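Local coordinates for putative Nitroreductase (Desulfovibrio desulfuricans subsp. desulfuricans str. G20, PDB 3E39), which binds flavin mononucleotide and, as a member of the nitroreductase family, probably catalyses flavin-dependent oxidoreduction, at the interface of chains A and B. Numbering follows the deposited sequence. Chains: chain A/B, Putative Nitroreductase.

The interface of chains A and B. Residues chain A 95, 98-100, 102, 121, 146; chain B 95, 98-99, 102, 121, 146.
Helix 94-114 of one chain packs against its copy in the other, and every contact recurs with the chains exchanged. The helix crossing and a valine–histidine stack beside it make up the tightly packed part. At the crossing the backbones come close at B:Gly102, whose CA lies 3.4 Å from the carbonyl A:Gln99 O, the glycine having no side chain to hold them off. Beside it, A:Val95 turns CG1 anti to its backbone N (chi1 165°) and sets that methyl over one face of the B:His98 imidazole, 3.7 Å from the centroid and displaced toward the rim; CG2 reaches the NE2 side of the same ring. The rotation of that imidazole is fixed from its edge: B:His98 ND1 donates to the carboxylate B:Glu146 OE1 at 2.6 Å, nearly straight (168° at H), in the ring plane and onto the syn lone pair. The carboxylate would favour a proton on ND1 and might raise the ring's basicity.

A:Gln99, extended beyond CG, crosses the boundary and divides its amide NE2 between B:Glu146 OE1 and the backbone B:Glu146 O, each at 3.0 Å. NE2 meets OE1 from above the carboxylate, 62° out of its plane, while the histidine takes the syn side; two donors thus grip one oxygen.

The looser side is water-mediated. Water 1 lies 2.8 Å from the amide oxygen A:Gln99 OE1, and also links B:Glu146 O and the indole B:Trp121 NE1. The indole edge also touches the glutamine directly: B:Trp121 CZ2 lies 3.7 Å from A:Gln99 CB and also close to OE1. In the fold, the paired helices form a central stretch of the two-fold interface, which may be that of a biological dimer, flanked by Trp121 on strand 118-122 and Glu146 on strand 143-152 of each chain.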
ATOM      1  N   VAL A  95      13.926  -0.599   1.280  1.00  8.05           N
ATOM      2  CA  VAL A  95      12.780   0.038   1.954  1.00 10.28           C
ATOM      3  C   VAL A  95      11.670   0.390   0.945  1.00  7.85           C
ATOM      4  O   VAL A  95      10.515   0.006   1.155  1.00  8.45           O
ATOM      5  CB  VAL A  95      13.180   1.304   2.730  1.00 10.59           C
ATOM      6  CG1 VAL A  95      11.934   2.127   3.086  1.00  7.31           C
ATOM      7  CG2 VAL A  95      14.011   0.910   3.987  1.00 14.23           C
ATOM      8  N   HIS A  98       9.949  -2.648  -0.534  1.00  5.05           N
ATOM      9  CA  HIS A  98       9.021  -3.221   0.467  1.00  4.35           C
ATOM     10  C   HIS A  98       7.734  -2.365   0.491  1.00  3.09           C
ATOM     11  O   HIS A  98       6.613  -2.915   0.556  1.00  6.73           O
ATOM     12  CB  HIS A  98       9.630  -3.331   1.861  1.00  3.47           C
ATOM     13  CG  HIS A  98      10.693  -4.376   1.969  1.00  8.50           C
ATOM     14  ND1 HIS A  98      10.480  -5.696   1.612  1.00  7.22           N
ATOM     15  CD2 HIS A  98      11.968  -4.300   2.414  1.00  8.66           C
ATOM     16  CE1 HIS A  98      11.603  -6.378   1.797  1.00 11.98           C
ATOM     17  NE2 HIS A  98      12.519  -5.555   2.278  1.00  7.56           N
ATOM     18  N   GLN A  99       7.880  -1.035   0.438  1.00  6.57           N
ATOM     19  CA  GLN A  99       6.718  -0.147   0.425  1.00  6.93           C
ATOM     20  C   GLN A  99       5.867  -0.432  -0.812  1.00  4.94           C
ATOM     21  O   GLN A  99       4.630  -0.530  -0.741  1.00  7.06           O
ATOM     22  CB  GLN A  99       7.138   1.332   0.414  1.00  8.28           C
ATOM     23  CG  GLN A  99       7.797   1.820   1.682  1.00  8.51           C
ATOM     24  CD  GLN A  99       8.386   3.216   1.511  1.00  7.75           C
ATOM     25  OE1 GLN A  99       8.604   3.661   0.392  1.00  7.58           O
ATOM     26  NE2 GLN A  99       8.703   3.889   2.637  1.00  7.45           N
ATOM     27  N   ALA A 100       6.521  -0.650  -1.942  1.00  4.69           N
ATOM     28  CA  ALA A 100       5.793  -0.961  -3.179  1.00  7.51           C
ATOM     29  C   ALA A 100       5.035  -2.284  -3.050  1.00  6.78           C
ATOM     30  O   ALA A 100       3.910  -2.387  -3.539  1.00  5.95           O
ATOM     31  CB  ALA A 100       6.713  -1.025  -4.341  1.00  6.18           C
ATOM     32  N   GLY A 102       3.889  -3.464  -0.296  1.00  4.14           N
ATOM     33  CA  GLY A 102       2.758  -3.085   0.568  1.00  6.60           C
ATOM     34  C   GLY A 102       1.625  -2.446  -0.237  1.00  5.35           C
ATOM     35  O   GLY A 102       0.417  -2.756  -0.032  1.00  6.33           O
ATOM     36  N   TRP A 121      -4.204 -10.281   4.852  1.00  7.78           N
ATOM     37  CA  TRP A 121      -2.776 -10.121   4.613  1.00  8.38           C
ATOM     38  C   TRP A 121      -2.088 -10.985   5.647  1.00  9.34           C
ATOM     39  O   TRP A 121      -2.281 -10.780   6.828  1.00  9.15           O
ATOM     40  CB  TRP A 121      -2.419  -8.665   4.874  1.00  9.13           C
ATOM     41  CG  TRP A 121      -1.007  -8.239   4.647  1.00  8.78           C
ATOM     42  CD1 TRP A 121       0.141  -8.953   4.836  1.00 11.21           C
ATOM     43  CD2 TRP A 121      -0.609  -6.927   4.268  1.00  7.16           C
ATOM     44  NE1 TRP A 121       1.238  -8.165   4.568  1.00  7.04           N
ATOM     45  CE2 TRP A 121       0.799  -6.915   4.205  1.00  5.60           C
ATOM     46  CE3 TRP A 121      -1.312  -5.754   3.969  1.00 10.80           C
ATOM     47  CZ2 TRP A 121       1.524  -5.772   3.849  1.00  8.70           C
ATOM     48  CZ3 TRP A 121      -0.580  -4.618   3.605  1.00  9.75           C
ATOM     49  CH2 TRP A 121       0.809  -4.639   3.550  1.00 10.22           C
ATOM     50  N   GLU A 146       7.400 -11.462   0.482  1.00  5.96           N
ATOM     51  CA  GLU A 146       6.803 -10.281   1.125  1.00  7.44           C
ATOM     52  C   GLU A 146       5.518 -10.503   1.928  1.00  7.50           C
ATOM     53  O   GLU A 146       5.343  -9.896   2.989  1.00  9.04           O
ATOM     54  CB  GLU A 146       6.530  -9.221   0.065  1.00  9.57           C
ATOM     55  CG  GLU A 146       7.747  -8.794  -0.685  1.00 12.16           C
ATOM     56  CD  GLU A 146       8.705  -8.023   0.195  1.00 13.33           C
ATOM     57  OE1 GLU A 146       8.329  -6.933   0.696  1.00  8.91           O
ATOM     58  OE2 GLU A 146       9.821  -8.526   0.388  1.00  9.66           O
TER
ATOM     59  N   VAL B  95      10.749  -4.592   8.008  1.00 11.21           N
ATOM     60  CA  VAL B  95      10.177  -4.874   6.673  1.00  9.74           C
ATOM     61  C   VAL B  95       8.650  -4.711   6.643  1.00  9.04           C
ATOM     62  O   VAL B  95       8.116  -4.012   5.781  1.00 11.10           O
ATOM     63  CB  VAL B  95      10.542  -6.257   6.178  1.00  8.90           C
ATOM     64  CG1 VAL B  95       9.672  -6.653   4.963  1.00 10.06           C
ATOM     65  CG2 VAL B  95      12.068  -6.334   5.839  1.00  9.65           C
ATOM     66  N   HIS B  98       7.416  -1.017   7.000  1.00  7.25           N
ATOM     67  CA  HIS B  98       7.612  -0.292   5.746  1.00  7.20           C
ATOM     68  C   HIS B  98       6.511  -0.719   4.763  1.00  7.68           C
ATOM     69  O   HIS B  98       5.955   0.113   4.077  1.00  5.25           O
ATOM     70  CB  HIS B  98       8.996  -0.557   5.120  1.00  7.83           C
ATOM     71  CG  HIS B  98      10.134   0.074   5.854  1.00  6.20           C
ATOM     72  ND1 HIS B  98      10.209   1.431   6.108  1.00  9.60           N
ATOM     73  CD2 HIS B  98      11.262  -0.463   6.378  1.00 11.50           C
ATOM     74  CE1 HIS B  98      11.337   1.697   6.739  1.00  9.31           C
ATOM     75  NE2 HIS B  98      11.987   0.563   6.939  1.00 10.18           N
ATOM     76  N   GLN B  99       6.151  -2.013   4.729  1.00  7.82           N
ATOM     77  CA  GLN B  99       5.056  -2.458   3.843  1.00  8.29           C
ATOM     78  C   GLN B  99       3.770  -1.727   4.256  1.00  8.01           C
ATOM     79  O   GLN B  99       2.983  -1.266   3.423  1.00  7.40           O
ATOM     80  CB  GLN B  99       4.832  -3.954   3.963  1.00  8.18           C
ATOM     81  CG  GLN B  99       5.960  -4.808   3.419  1.00  5.42           C
ATOM     82  CD  GLN B  99       5.769  -6.264   3.744  1.00  6.72           C
ATOM     83  OE1 GLN B  99       5.014  -6.620   4.667  1.00  9.45           O
ATOM     84  NE2 GLN B  99       6.412  -7.140   2.953  1.00  7.15           N
ATOM     85  N   GLY B 102       3.662   1.658   2.918  1.00  5.16           N
ATOM     86  CA  GLY B 102       3.279   1.591   1.524  1.00  5.71           C
ATOM     87  C   GLY B 102       1.775   1.452   1.349  1.00  5.19           C
ATOM     88  O   GLY B 102       1.188   2.079   0.464  1.00  6.98           O
ATOM     89  N   TRP B 121       3.533  10.004  -5.378  1.00  7.53           N
ATOM     90  CA  TRP B 121       4.368   9.441  -4.329  1.00  8.67           C
ATOM     91  C   TRP B 121       5.802   9.904  -4.579  1.00  7.47           C
ATOM     92  O   TRP B 121       6.376   9.602  -5.644  1.00  8.69           O
ATOM     93  CB  TRP B 121       4.334   7.914  -4.471  1.00  9.45           C
ATOM     94  CG  TRP B 121       5.045   7.114  -3.437  1.00  9.18           C
ATOM     95  CD1 TRP B 121       6.177   7.441  -2.742  1.00  7.73           C
ATOM     96  CD2 TRP B 121       4.717   5.782  -3.051  1.00  6.88           C
ATOM     97  NE1 TRP B 121       6.550   6.406  -1.939  1.00 10.35           N
ATOM     98  CE2 TRP B 121       5.672   5.370  -2.114  1.00 12.24           C
ATOM     99  CE3 TRP B 121       3.694   4.904  -3.391  1.00  9.06           C
ATOM    100  CZ2 TRP B 121       5.620   4.123  -1.509  1.00  7.48           C
ATOM    101  CZ3 TRP B 121       3.660   3.670  -2.800  1.00  8.23           C
ATOM    102  CH2 TRP B 121       4.604   3.297  -1.865  1.00  9.08           C
ATOM    103  N   GLU B 146       9.251   7.986   5.520  1.00  7.35           N
ATOM    104  CA  GLU B 146       8.836   6.974   4.549  1.00  8.70           C
ATOM    105  C   GLU B 146       8.546   7.466   3.136  1.00 10.51           C
ATOM    106  O   GLU B 146       8.948   6.805   2.159  1.00  8.30           O
ATOM    107  CB  GLU B 146       7.597   6.259   5.101  1.00  9.70           C
ATOM    108  CG  GLU B 146       7.868   5.547   6.405  1.00  7.45           C
ATOM    109  CD  GLU B 146       8.889   4.422   6.243  1.00 13.53           C
ATOM    110  OE1 GLU B 146       8.579   3.446   5.556  1.00  7.92           O
ATOM    111  OE2 GLU B 146       9.996   4.502   6.821  1.00 10.67           O
TER
HETATM  112  O   HOH W   1       9.128   6.202  -0.559  1.00  8.43           O
HETATM  113  O   HOH W   2       3.885  -9.084   5.215  1.00  8.55           O